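Local coordinates for Aln2 (Streptomyces sp. CM020, PDB 6P7L), which is a noncanonical member of the NTF2-like superfamily with a SnoaL-like domain, probably involved in the biosynthesis of the polyketide antibiotic alnumycin, at residues 62-68 and 153-157. Residues are numbered along the deposited sequence; the frame is centred on the assembly and turned at random.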
ATOM      1  N   THR A  62      10.457  -4.799  19.310  1.00 12.76           N
ATOM      2  CA  THR A  62       9.016  -4.843  19.145  1.00 11.02           C
ATOM      3  C   THR A  62       8.459  -6.246  19.349  1.00 14.20           C
ATOM      4  O   THR A  62       7.229  -6.399  19.440  1.00 16.44           O
ATOM      5  CB  THR A  62       8.562  -4.352  17.758  1.00 15.11           C
ATOM      6  OG1 THR A  62       8.961  -5.274  16.727  1.00 14.82           O
ATOM      7  CG2 THR A  62       9.053  -2.937  17.457  1.00 17.79           C
ATOM      8  N   PHE A  63       9.332  -7.261  19.457  1.00 15.79           N
ATOM      9  CA  PHE A  63       8.902  -8.636  19.681  1.00 14.08           C
ATOM     10  C   PHE A  63       8.917  -8.960  21.174  1.00 17.14           C
ATOM     11  O   PHE A  63       9.737  -8.445  21.934  1.00 17.65           O
ATOM     12  CB  PHE A  63       9.816  -9.634  18.933  1.00 13.28           C
ATOM     13  CG  PHE A  63       9.596  -9.655  17.455  1.00 13.26           C
ATOM     14  CD1 PHE A  63      10.125  -8.652  16.650  1.00 16.64           C
ATOM     15  CD2 PHE A  63       8.872 -10.670  16.862  1.00 14.77           C
ATOM     16  CE1 PHE A  63       9.890  -8.648  15.300  1.00 16.97           C
ATOM     17  CE2 PHE A  63       8.645 -10.662  15.488  1.00 16.01           C
ATOM     18  CZ  PHE A  63       9.143  -9.640  14.737  1.00 14.43           C
ATOM     19  N   VAL A  64       7.973  -9.806  21.602  1.00 15.14           N
ATOM     20  CA  VAL A  64       7.931 -10.238  22.997  1.00 15.89           C
ATOM     21  C   VAL A  64       8.922 -11.366  23.256  1.00 18.68           C
ATOM     22  O   VAL A  64       9.419 -12.030  22.349  1.00 18.41           O
ATOM     23  CB  VAL A  64       6.510 -10.653  23.416  1.00 20.05           C
ATOM     24  CG1 VAL A  64       5.556  -9.506  23.204  1.00 28.15           C
ATOM     25  CG2 VAL A  64       6.081 -11.920  22.690  1.00 17.00           C
ATOM     26  N   ALA A  65       9.197 -11.596  24.539  1.00 19.26           N
ATOM     27  CA  ALA A  65      10.023 -12.731  24.923  1.00 22.42           C
ATOM     28  C   ALA A  65       9.413 -14.019  24.369  1.00 25.81           C
ATOM     29  O   ALA A  65       8.195 -14.204  24.381  1.00 23.43           O
ATOM     30  CB  ALA A  65      10.143 -12.829  26.438  1.00 28.06           C
ATOM     31  N   GLY A  66      10.260 -14.903  23.864  1.00 24.76           N
ATOM     32  CA  GLY A  66       9.765 -16.141  23.279  1.00 23.40           C
ATOM     33  C   GLY A  66       9.009 -16.016  21.969  1.00 27.92           C
ATOM     34  O   GLY A  66       8.459 -17.022  21.505  1.00 21.31           O
ATOM     35  N   ALA A  67       9.009 -14.842  21.332  1.00 20.40           N
ATOM     36  CA  ALA A  67       8.351 -14.689  20.031  1.00 17.74           C
ATOM     37  C   ALA A  67       8.948 -15.663  19.018  1.00 21.07           C
ATOM     38  O   ALA A  67      10.129 -16.000  19.067  1.00 21.53           O
ATOM     39  CB  ALA A  67       8.493 -13.265  19.511  1.00 15.78           C
ATOM     40  N   GLU A  68       8.110 -16.171  18.129  1.00 17.77           N
ATOM     41  CA  GLU A  68       8.544 -17.124  17.114  1.00 19.95           C
ATOM     42  C   GLU A  68       8.525 -16.439  15.759  1.00 20.37           C
ATOM     43  O   GLU A  68       7.506 -15.853  15.374  1.00 24.56           O
ATOM     44  CB  GLU A  68       7.644 -18.354  17.080  1.00 23.94           C
ATOM     45  CG  GLU A  68       8.173 -19.552  17.840  1.00 51.47           C
ATOM     46  CD  GLU A  68       7.101 -20.604  18.077  1.00 80.57           C
ATOM     47  OE1 GLU A  68       7.018 -21.124  19.209  1.00 85.78           O
ATOM     48  OE2 GLU A  68       6.345 -20.909  17.130  1.00 79.84           O
ATOM     49  N   ARG A 153       2.794  -5.553  20.435  1.00 17.56           N
ATOM     50  CA  ARG A 153       4.075  -6.212  20.220  1.00 18.54           C
ATOM     51  C   ARG A 153       3.854  -7.423  19.321  1.00 19.96           C
ATOM     52  O   ARG A 153       2.778  -8.031  19.328  1.00 16.28           O
ATOM     53  CB  ARG A 153       4.689  -6.674  21.549  1.00 19.45           C
ATOM     54  CG  ARG A 153       4.809  -5.568  22.592  1.00 21.14           C
ATOM     55  CD  ARG A 153       6.092  -4.732  22.405  1.00 22.90           C
ATOM     56  NE  ARG A 153       7.276  -5.534  22.698  1.00 23.90           N
ATOM     57  CZ  ARG A 153       7.713  -5.838  23.910  1.00 24.65           C
ATOM     58  NH1 ARG A 153       7.081  -5.390  24.980  1.00 21.15           N
ATOM     59  NH2 ARG A 153       8.791  -6.602  24.058  1.00 21.40           N
ATOM     60  N   SER A 154       4.883  -7.794  18.577  1.00 15.94           N
ATOM     61  CA  SER A 154       4.835  -8.993  17.744  1.00 14.26           C
ATOM     62  C   SER A 154       5.071 -10.238  18.597  1.00 19.74           C
ATOM     63  O   SER A 154       6.022 -10.284  19.388  1.00 19.16           O
ATOM     64  CB  SER A 154       5.875  -8.900  16.640  1.00 17.58           C
ATOM     65  OG  SER A 154       5.402  -8.211  15.495  1.00 17.96           O
ATOM     66  N   ARG A 155       4.187 -11.231  18.459  1.00 15.62           N
ATOM     67  CA  ARG A 155       4.343 -12.533  19.111  1.00 17.60           C
ATOM     68  C   ARG A 155       4.781 -13.638  18.164  1.00 17.57           C
ATOM     69  O   ARG A 155       5.590 -14.496  18.538  1.00 24.03           O
ATOM     70  CB  ARG A 155       3.042 -12.945  19.800  1.00 19.74           C
ATOM     71  CG  ARG A 155       3.121 -14.310  20.474  1.00 41.73           C
ATOM     72  CD  ARG A 155       1.876 -14.589  21.335  1.00 82.76           C
ATOM     73  NE  ARG A 155       0.864 -15.359  20.611  1.00 93.09           N
ATOM     74  CZ  ARG A 155      -0.343 -15.648  21.085  1.00101.31           C
ATOM     75  NH1 ARG A 155      -0.700 -15.230  22.289  1.00108.80           N
ATOM     76  NH2 ARG A 155      -1.196 -16.350  20.350  1.00105.84           N
ATOM     77  N   SER A 156       4.277 -13.620  16.934  1.00 16.22           N
ATOM     78  CA  SER A 156       4.527 -14.654  15.945  1.00 17.48           C
ATOM     79  C   SER A 156       4.605 -13.967  14.599  1.00 19.00           C
ATOM     80  O   SER A 156       3.866 -13.016  14.359  1.00 18.50           O
ATOM     81  CB  SER A 156       3.345 -15.702  15.925  1.00 23.41           C
ATOM     82  OG  SER A 156       3.359 -16.520  14.764  1.00 81.55           O
ATOM     83  N   ARG A 157       5.519 -14.405  13.738  1.00 13.56           N
ATOM     84  CA  ARG A 157       5.539 -13.965  12.348  1.00 14.67           C
ATOM     85  C   ARG A 157       5.867 -15.202  11.513  1.00 14.77           C
ATOM     86  O   ARG A 157       6.855 -15.890  11.801  1.00 16.39           O
ATOM     87  CB  ARG A 157       6.569 -12.861  12.113  1.00 16.71           C
ATOM     88  CG  ARG A 157       6.732 -12.483  10.652  1.00 13.84           C
ATOM     89  CD  ARG A 157       7.282 -11.087  10.418  1.00 13.67           C
ATOM     90  NE  ARG A 157       6.334 -10.118  10.911  1.00 14.84           N
ATOM     91  CZ  ARG A 157       6.609  -8.864  11.269  1.00 17.27           C
ATOM     92  NH1 ARG A 157       7.842  -8.372  11.138  1.00 15.39           N
ATOM     93  NH2 ARG A 157       5.626  -8.111  11.763  1.00 17.77           N
TER
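The side chain of Arg153, bent at chi2 and chi3, runs alongside Thr62 and ends at Phe63 O. Its CB sits between Thr62 O (3.3 Å) and Val64 CG1 (3.4 Å); CG barely touches both, and CD returns to Thr62 O. NE reaches Thr62 O weakly at 3.4 Å, whereas NH2 bonds Phe63 O at 3.0 Å from above the carbonyl plane, and Val64 CG1 covers one face of the guanidinium. Thr62 O also accepts Ser154 N, and Val64 N donates almost straight to Ser154 O at 3.0 Å, defining a parallel pairing. A type II turn from Val64 to Ala67 interrupts this pairing, which resumes where Glu68 N meets Arg155 O and Arg157 N meets Glu68 O. Within the curved mixed sheet of the NTF2-like fold, strand 151-161 receives both short strands on one side; on the other, Arg155 and Ser156 form a classic bulge against Thr144. Ser154 CB sits over the Phe63 ring, 3.6 Å from its centroid and 20° off the normal, a CH-pi contact, while Ser154 OG bonds Gln47. At the ring's rim, Phe63 CZ lies 4.0 Å from Arg157 NH1, the two planes 77° apart; Asp143 salt-bridges Arg157 NE.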